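Local coordinates for protein 4-aminobutyrate transaminase (PDB 6WOP) that probably transfers the amino group of 4-aminobutyrate to 2-oxoglutarate, using pyridoxal 5'-phosphate as cofactor, at residues D240-G245 with T266-L271; D46-I51 with G378-T383. All coordinates share one frame; numbering follows the deposited sequence.

From the N terminus, the chain first lays down 46-51, the end of strand 43-46 and the turn that follows it. Contact 2 is completed only after 326 intervening residues, by 378-383, so it closes a very long loop and sets strand 43-46 beside 379-384 in one mixed sheet. Contact 1 lies wholly within that span: 240-245 and 266-271 close a short loop of 20 residues and join strands 236-240 and 264-267 of a second mixed sheet. The two contacts therefore nest rather than cross. Their centres are about 18 Å apart, yet they meet directly, because Lys-269 NZ lies 2.7 Å from Ile-51 O, a probable hydrogen bond joining the loop after strand 264-267 to the turn after strand 43-46.

Contact 1: D240-G245 with T266-L271; sequences DEVQSG and TMAKSL
Asp-240 and Thr-266 face each other as a parallel bridge pair where neighbouring strands 236-240 and 264-267 of one mixed sheet end, consistent with the fold-type I aminotransferase core, where strand ends of the large sheet border the cofactor pocket. The polar link between the strand ends centres on Asp-240 OD1, which accepts two bonds from opposite faces of its carboxylate. Thr-266 OG1 donates at 2.8 Å from well above the plane, 46° out of it. Val-242 N donates on the anti side and nearly straight (161°), which makes an Asx turn; CG of Asp-240, anti to the backbone N (chi1 179°), carries OD1 into place for both. His-140 ND1 hydrogen-bonds the other oxygen, OD2. Direct backbone pairing fades at once: Glu-241 N to Thr-266 O, at 3.1 Å, is weak. Beyond it waters take over. Water 1 donates to Glu-241 O (2.7 Å) and accepts from Ala-268 N, while water 2 likewise joins Val-242 O to Ser-270 N, the latter bond measuring 3.0 Å. Apolar contacts accompany these links: Val-242 CG1 packs on Ala-268 CB at 3.9 Å. The aliphatic chain of Lys-269 crosses Val-242 at about a right angle, its CB 3.4 Å from Val-242 O.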
ATOM      1  N   ASP A 240     -18.830 -14.344  -6.454  1.00 17.63           N
ATOM      2  CA  ASP A 240     -18.247 -15.223  -5.424  1.00 16.10           C
ATOM      3  C   ASP A 240     -19.349 -16.170  -4.954  1.00 16.93           C
ATOM      4  O   ASP A 240     -20.242 -15.782  -4.198  1.00 18.51           O
ATOM      5  CB  ASP A 240     -17.679 -14.400  -4.272  1.00 17.22           C
ATOM      6  CG  ASP A 240     -17.076 -15.274  -3.150  1.00 20.49           C
ATOM      7  OD1 ASP A 240     -17.006 -16.528  -3.279  1.00 17.93           O
ATOM      8  OD2 ASP A 240     -16.682 -14.704  -2.144  1.00 17.40           O
ATOM      9  N   GLU A 241     -19.306 -17.420  -5.437  1.00 16.48           N
ATOM     10  CA  GLU A 241     -20.254 -18.453  -5.066  1.00 16.94           C
ATOM     11  C   GLU A 241     -19.651 -19.491  -4.122  1.00 17.92           C
ATOM     12  O   GLU A 241     -20.080 -20.653  -4.101  1.00 16.86           O
ATOM     13  CB  GLU A 241     -20.778 -19.124  -6.326  1.00 18.59           C
ATOM     14  CG  GLU A 241     -21.550 -18.145  -7.189  1.00 18.98           C
ATOM     15  CD  GLU A 241     -22.899 -18.625  -7.551  1.00 21.86           C
ATOM     16  OE1 GLU A 241     -23.558 -19.344  -6.755  1.00 20.90           O
ATOM     17  OE2 GLU A 241     -23.328 -18.242  -8.675  1.00 24.96           O
ATOM     18  N   VAL A 242     -18.666 -19.089  -3.303  1.00 17.08           N
ATOM     19  CA  VAL A 242     -18.115 -20.049  -2.341  1.00 13.69           C
ATOM     20  C   VAL A 242     -19.212 -20.594  -1.432  1.00 16.22           C
ATOM     21  O   VAL A 242     -19.288 -21.812  -1.202  1.00 16.62           O
ATOM     22  CB  VAL A 242     -16.988 -19.377  -1.540  1.00 17.50           C
ATOM     23  CG1 VAL A 242     -16.721 -20.198  -0.310  1.00 20.02           C
ATOM     24  CG2 VAL A 242     -15.775 -19.252  -2.420  1.00 12.05           C
ATOM     25  N   GLN A 243     -20.131 -19.732  -0.965  1.00 19.77           N
ATOM     26  CA  GLN A 243     -21.246 -20.178  -0.100  1.00 20.49           C
ATOM     27  C   GLN A 243     -22.545 -20.483  -0.846  1.00 21.91           C
ATOM     28  O   GLN A 243     -23.287 -21.388  -0.439  1.00 22.68           O
ATOM     29  CB  GLN A 243     -21.515 -19.126   0.999  1.00 21.88           C
ATOM     30  CG  GLN A 243     -22.362 -19.676   2.175  1.00 23.04           C
ATOM     31  CD  GLN A 243     -22.215 -18.927   3.493  1.00 25.61           C
ATOM     32  OE1 GLN A 243     -23.167 -18.900   4.292  1.00 26.22           O
ATOM     33  NE2 GLN A 243     -21.036 -18.323   3.738  1.00 25.84           N
ATOM     34  N   SER A 244     -22.847 -19.810  -1.951  1.00 19.00           N
ATOM     35  CA  SER A 244     -24.110 -19.930  -2.705  1.00 16.53           C
ATOM     36  C   SER A 244     -24.156 -21.106  -3.677  1.00 22.10           C
ATOM     37  O   SER A 244     -25.220 -21.362  -4.248  1.00 24.76           O
ATOM     38  CB  SER A 244     -24.342 -18.654  -3.515  1.00 17.26           C
ATOM     39  OG  SER A 244     -23.208 -18.390  -4.317  1.00 22.89           O
ATOM     40  N   GLY A 245     -22.997 -21.708  -3.995  1.00 21.80           N
ATOM     41  CA  GLY A 245     -22.868 -22.662  -5.089  1.00 20.44           C
ATOM     42  C   GLY A 245     -23.329 -24.061  -4.723  1.00 23.74           C
ATOM     43  O   GLY A 245     -23.730 -24.343  -3.588  1.00 26.10           O
ATOM     44  N   THR A 266     -16.250 -17.971  -8.441  1.00 14.35           N
ATOM     45  CA  THR A 266     -15.452 -18.752  -7.512  1.00 14.82           C
ATOM     46  C   THR A 266     -16.327 -19.807  -6.845  1.00 18.28           C
ATOM     47  O   THR A 266     -17.532 -19.601  -6.657  1.00 18.49           O
ATOM     48  CB  THR A 266     -14.820 -17.858  -6.435  1.00 19.35           C
ATOM     49  OG1 THR A 266     -15.835 -17.124  -5.742  1.00 19.29           O
ATOM     50  CG2 THR A 266     -13.850 -16.865  -7.071  1.00 15.92           C
ATOM     51  N   MET A 267     -15.697 -20.909  -6.428  1.00 14.55           N
ATOM     52  CA  MET A 267     -16.398 -22.058  -5.841  1.00 18.31           C
ATOM     53  C   MET A 267     -15.569 -22.625  -4.717  1.00 17.04           C
ATOM     54  O   MET A 267     -14.341 -22.667  -4.802  1.00 17.80           O
ATOM     55  CB  MET A 267     -16.580 -23.212  -6.867  1.00 22.14           C
ATOM     56  CG  MET A 267     -17.235 -22.781  -8.159  1.00 25.52           C
ATOM     57  SD  MET A 267     -16.975 -24.021  -9.439  1.00 25.12           S
ATOM     58  CE  MET A 267     -15.276 -23.689  -9.992  1.00 27.86           C
ATOM     59  N   ALA A 268     -16.249 -23.159  -3.703  1.00 15.27           N
ATOM     60  CA  ALA A 268     -15.569 -23.986  -2.705  1.00 14.58           C
ATOM     61  C   ALA A 268     -16.636 -24.688  -1.873  1.00 13.82           C
ATOM     62  O   ALA A 268     -17.706 -25.001  -2.410  1.00 15.68           O
ATOM     63  CB  ALA A 268     -14.649 -23.148  -1.815  1.00 14.30           C
ATOM     64  N   LYS A 269     -16.368 -24.889  -0.572  1.00 15.07           N
ATOM     65  CA  LYS A 269     -17.327 -25.433   0.383  1.00 15.52           C
ATOM     66  C   LYS A 269     -18.022 -26.668  -0.193  1.00 14.46           C
ATOM     67  O   LYS A 269     -17.412 -27.735  -0.261  1.00 16.31           O
ATOM     68  CB  LYS A 269     -18.315 -24.339   0.813  1.00 17.02           C
ATOM     69  CG  LYS A 269     -17.636 -23.286   1.789  1.00 15.43           C
ATOM     70  CD  LYS A 269     -18.660 -22.307   2.298  1.00 19.49           C
ATOM     71  CE  LYS A 269     -18.042 -21.267   3.252  1.00 25.13           C
ATOM     72  NZ  LYS A 269     -18.379 -21.576   4.608  1.00 28.16           N
ATOM     73  N   SER A 270     -19.289 -26.546  -0.619  1.00 13.82           N
ATOM     74  CA  SER A 270     -19.964 -27.798  -0.934  1.00 15.79           C
ATOM     75  C   SER A 270     -19.487 -28.421  -2.247  1.00 16.77           C
ATOM     76  O   SER A 270     -19.798 -29.595  -2.490  1.00 18.92           O
ATOM     77  CB  SER A 270     -21.476 -27.582  -0.949  1.00 17.99           C
ATOM     78  OG  SER A 270     -22.015 -27.742   0.358  1.00 19.97           O
ATOM     79  N   LEU A 271     -18.663 -27.710  -3.048  1.00 16.04           N
ATOM     80  CA  LEU A 271     -17.948 -28.323  -4.175  1.00 15.65           C
ATOM     81  C   LEU A 271     -17.378 -29.675  -3.734  1.00 16.39           C
ATOM     82  O   LEU A 271     -17.479 -30.659  -4.459  1.00 16.29           O
ATOM     83  CB  LEU A 271     -16.795 -27.409  -4.644  1.00 16.13           C
ATOM     84  CG  LEU A 271     -15.825 -28.030  -5.645  1.00 15.42           C
ATOM     85  CD1 LEU A 271     -16.465 -28.354  -7.008  1.00 17.91           C
ATOM     86  CD2 LEU A 271     -14.573 -27.020  -5.895  1.00 14.83           C
TER
HETATM   87  O   HOH W   1     -19.119 -23.163  -4.217  1.00 15.27           O
HETATM   88  O   HOH W   2     -20.786 -24.183  -1.728  1.00 15.95           O

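Contact 2: D46-I51 with G378-T383; sequences DFAGGI and GLLLLT
Strands 43-46 and 379-384 of a seven-stranded mixed sheet run parallel, and Asp-46 and Leu-380 form a bridge pair. Leu-380 bonds the backbone on both sides of Asp-46, with Ile-45 and, through its O, with Phe-47 N at 3.1 Å. One residue on, the chains part enough for water 3, which donates to Phe-47 O and accepts from Leu-382 N at 2.8 Å. The Phe-47 ring receives a CH-pi contact: Leu-379 CD1 sits over its centre, 3.7 Å from the centroid and 10° off the normal. Leu-379 CG is anti to the backbone N (chi1 177°), which brings this methyl over the ring, while Leu-381 CD2 lies 3.8 Å from Phe-47 CD2. An Asx turn then redirects 46-51: Asp-46 OD1 accepts from both Ala-48 N, 2.7 Å away, and Gly-49 N, from the same face of the carboxylate. Gly-49, Gly-50 and Ile-51 all have positive phi, a left-handed turn. Ala-48 CB points at the other strand, fitting against Leu-382 CG at 3.6 Å and Leu-380 CD2. Val-81 of the second subunit packs on Leu-382 and on Ile-51, whose CA is 4.2 Å from Leu-382 CD1.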
ATOM      1  N   ASP A  46     -28.650 -31.218  12.148  1.00 20.66           N
ATOM      2  CA  ASP A  46     -27.677 -30.261  11.620  1.00 19.83           C
ATOM      3  C   ASP A  46     -28.371 -29.270  10.680  1.00 18.78           C
ATOM      4  O   ASP A  46     -28.626 -29.587   9.512  1.00 19.28           O
ATOM      5  CB  ASP A  46     -26.575 -31.055  10.908  1.00 17.67           C
ATOM      6  CG  ASP A  46     -25.517 -30.157  10.303  1.00 22.75           C
ATOM      7  OD1 ASP A  46     -25.463 -28.959  10.691  1.00 21.45           O
ATOM      8  OD2 ASP A  46     -24.748 -30.661   9.413  1.00 24.11           O
ATOM      9  N   PHE A  47     -28.619 -28.047  11.148  1.00 19.57           N
ATOM     10  CA  PHE A  47     -28.978 -26.969  10.230  1.00 19.75           C
ATOM     11  C   PHE A  47     -27.791 -26.049   9.911  1.00 19.68           C
ATOM     12  O   PHE A  47     -28.003 -24.894   9.504  1.00 19.01           O
ATOM     13  CB  PHE A  47     -30.096 -26.104  10.801  1.00 20.63           C
ATOM     14  CG  PHE A  47     -31.522 -26.682  10.617  1.00 21.32           C
ATOM     15  CD1 PHE A  47     -31.723 -27.998  10.216  1.00 22.66           C
ATOM     16  CD2 PHE A  47     -32.635 -25.884  10.864  1.00 20.55           C
ATOM     17  CE1 PHE A  47     -33.026 -28.545  10.066  1.00 25.59           C
ATOM     18  CE2 PHE A  47     -33.933 -26.417  10.682  1.00 22.98           C
ATOM     19  CZ  PHE A  47     -34.126 -27.749  10.302  1.00 28.14           C
ATOM     20  N   ALA A  48     -26.565 -26.522  10.112  1.00 21.72           N
ATOM     21  CA  ALA A  48     -25.358 -25.736   9.832  1.00 20.95           C
ATOM     22  C   ALA A  48     -24.589 -26.221   8.629  1.00 20.52           C
ATOM     23  O   ALA A  48     -23.956 -25.407   7.945  1.00 22.29           O
ATOM     24  CB  ALA A  48     -24.400 -25.769  11.035  1.00 20.34           C
ATOM     25  N   GLY A  49     -24.570 -27.526   8.401  1.00 18.83           N
ATOM     26  CA  GLY A  49     -23.882 -28.049   7.244  1.00 17.63           C
ATOM     27  C   GLY A  49     -22.408 -27.703   7.243  1.00 19.61           C
ATOM     28  O   GLY A  49     -21.828 -27.512   6.169  1.00 20.23           O
ATOM     29  N   GLY A  50     -21.790 -27.591   8.418  1.00 16.40           N
ATOM     30  CA  GLY A  50     -20.387 -27.167   8.458  1.00 17.24           C
ATOM     31  C   GLY A  50     -20.181 -25.801   7.836  1.00 18.92           C
ATOM     32  O   GLY A  50     -19.083 -25.512   7.349  1.00 16.56           O
ATOM     33  N   ILE A  51     -21.216 -24.946   7.860  1.00 19.27           N
ATOM     34  CA  ILE A  51     -21.284 -23.626   7.223  1.00 21.15           C
ATOM     35  C   ILE A  51     -21.309 -23.808   5.718  1.00 18.53           C
ATOM     36  O   ILE A  51     -20.346 -23.386   5.026  1.00 20.32           O
ATOM     37  CB  ILE A  51     -20.134 -22.651   7.560  1.00 20.68           C
ATOM     38  CG1 ILE A  51     -19.696 -22.679   9.038  1.00 22.80           C
ATOM     39  CG2 ILE A  51     -20.573 -21.249   7.205  1.00 19.83           C
ATOM     40  CD1 ILE A  51     -18.392 -21.778   9.251  1.00 27.27           C
ATOM     41  N   GLY A 378     -31.446 -30.254  20.731  1.00 29.28           N
ATOM     42  CA  GLY A 378     -30.940 -31.127  19.676  1.00 28.87           C
ATOM     43  C   GLY A 378     -31.004 -30.563  18.273  1.00 27.21           C
ATOM     44  O   GLY A 378     -31.187 -31.328  17.294  1.00 23.23           O
ATOM     45  N   LEU A 379     -30.825 -29.258  18.135  1.00 26.74           N
ATOM     46  CA  LEU A 379     -30.893 -28.571  16.848  1.00 25.65           C
ATOM     47  C   LEU A 379     -29.750 -27.555  16.766  1.00 23.82           C
ATOM     48  O   LEU A 379     -29.647 -26.665  17.596  1.00 23.08           O
ATOM     49  CB  LEU A 379     -32.273 -27.896  16.655  1.00 25.30           C
ATOM     50  CG  LEU A 379     -32.329 -27.116  15.335  1.00 23.89           C
ATOM     51  CD1 LEU A 379     -32.193 -28.069  14.026  1.00 23.79           C
ATOM     52  CD2 LEU A 379     -33.557 -26.200  15.319  1.00 24.64           C
ATOM     53  N   LEU A 380     -28.867 -27.706  15.781  1.00 24.58           N
ATOM     54  CA  LEU A 380     -27.692 -26.859  15.636  1.00 21.84           C
ATOM     55  C   LEU A 380     -28.013 -25.752  14.651  1.00 21.84           C
ATOM     56  O   LEU A 380     -28.186 -26.034  13.460  1.00 20.73           O
ATOM     57  CB  LEU A 380     -26.511 -27.694  15.124  1.00 21.07           C
ATOM     58  CG  LEU A 380     -25.210 -26.947  14.741  1.00 21.16           C
ATOM     59  CD1 LEU A 380     -24.673 -26.163  15.929  1.00 21.38           C
ATOM     60  CD2 LEU A 380     -24.131 -27.918  14.269  1.00 18.53           C
ATOM     61  N   LEU A 381     -27.997 -24.490  15.128  1.00 19.86           N
ATOM     62  CA  LEU A 381     -28.339 -23.301  14.349  1.00 20.19           C
ATOM     63  C   LEU A 381     -27.179 -22.325  14.297  1.00 20.82           C
ATOM     64  O   LEU A 381     -26.504 -22.121  15.313  1.00 25.55           O
ATOM     65  CB  LEU A 381     -29.546 -22.539  14.984  1.00 21.46           C
ATOM     66  CG  LEU A 381     -30.917 -23.238  14.964  1.00 28.09           C
ATOM     67  CD1 LEU A 381     -32.045 -22.400  15.672  1.00 27.52           C
ATOM     68  CD2 LEU A 381     -31.244 -23.523  13.498  1.00 33.23           C
ATOM     69  N   LEU A 382     -26.987 -21.678  13.135  1.00 19.52           N
ATOM     70  CA  LEU A 382     -25.998 -20.608  12.988  1.00 20.28           C
ATOM     71  C   LEU A 382     -26.628 -19.218  12.914  1.00 23.16           C
ATOM     72  O   LEU A 382     -27.696 -19.042  12.316  1.00 23.22           O
ATOM     73  CB  LEU A 382     -25.177 -20.801  11.726  1.00 20.13           C
ATOM     74  CG  LEU A 382     -24.477 -22.158  11.543  1.00 21.81           C
ATOM     75  CD1 LEU A 382     -23.918 -22.177  10.138  1.00 24.49           C
ATOM     76  CD2 LEU A 382     -23.382 -22.340  12.593  1.00 23.04           C
ATOM     77  N   THR A 383     -25.901 -18.219  13.431  1.00 21.50           N
ATOM     78  CA  THR A 383     -26.275 -16.812  13.243  1.00 26.38           C
ATOM     79  C   THR A 383     -25.330 -16.103  12.267  1.00 27.53           C
ATOM     80  O   THR A 383     -24.322 -16.644  11.808  1.00 31.16           O
ATOM     81  CB  THR A 383     -26.307 -16.046  14.567  1.00 31.03           C
ATOM     82  OG1 THR A 383     -25.009 -16.085  15.183  1.00 29.63           O
ATOM     83  CG2 THR A 383     -27.405 -16.620  15.509  1.00 31.51           C
TER
HETATM   84  O   HOH W   3     -28.740 -22.577  11.191  1.00 31.73           O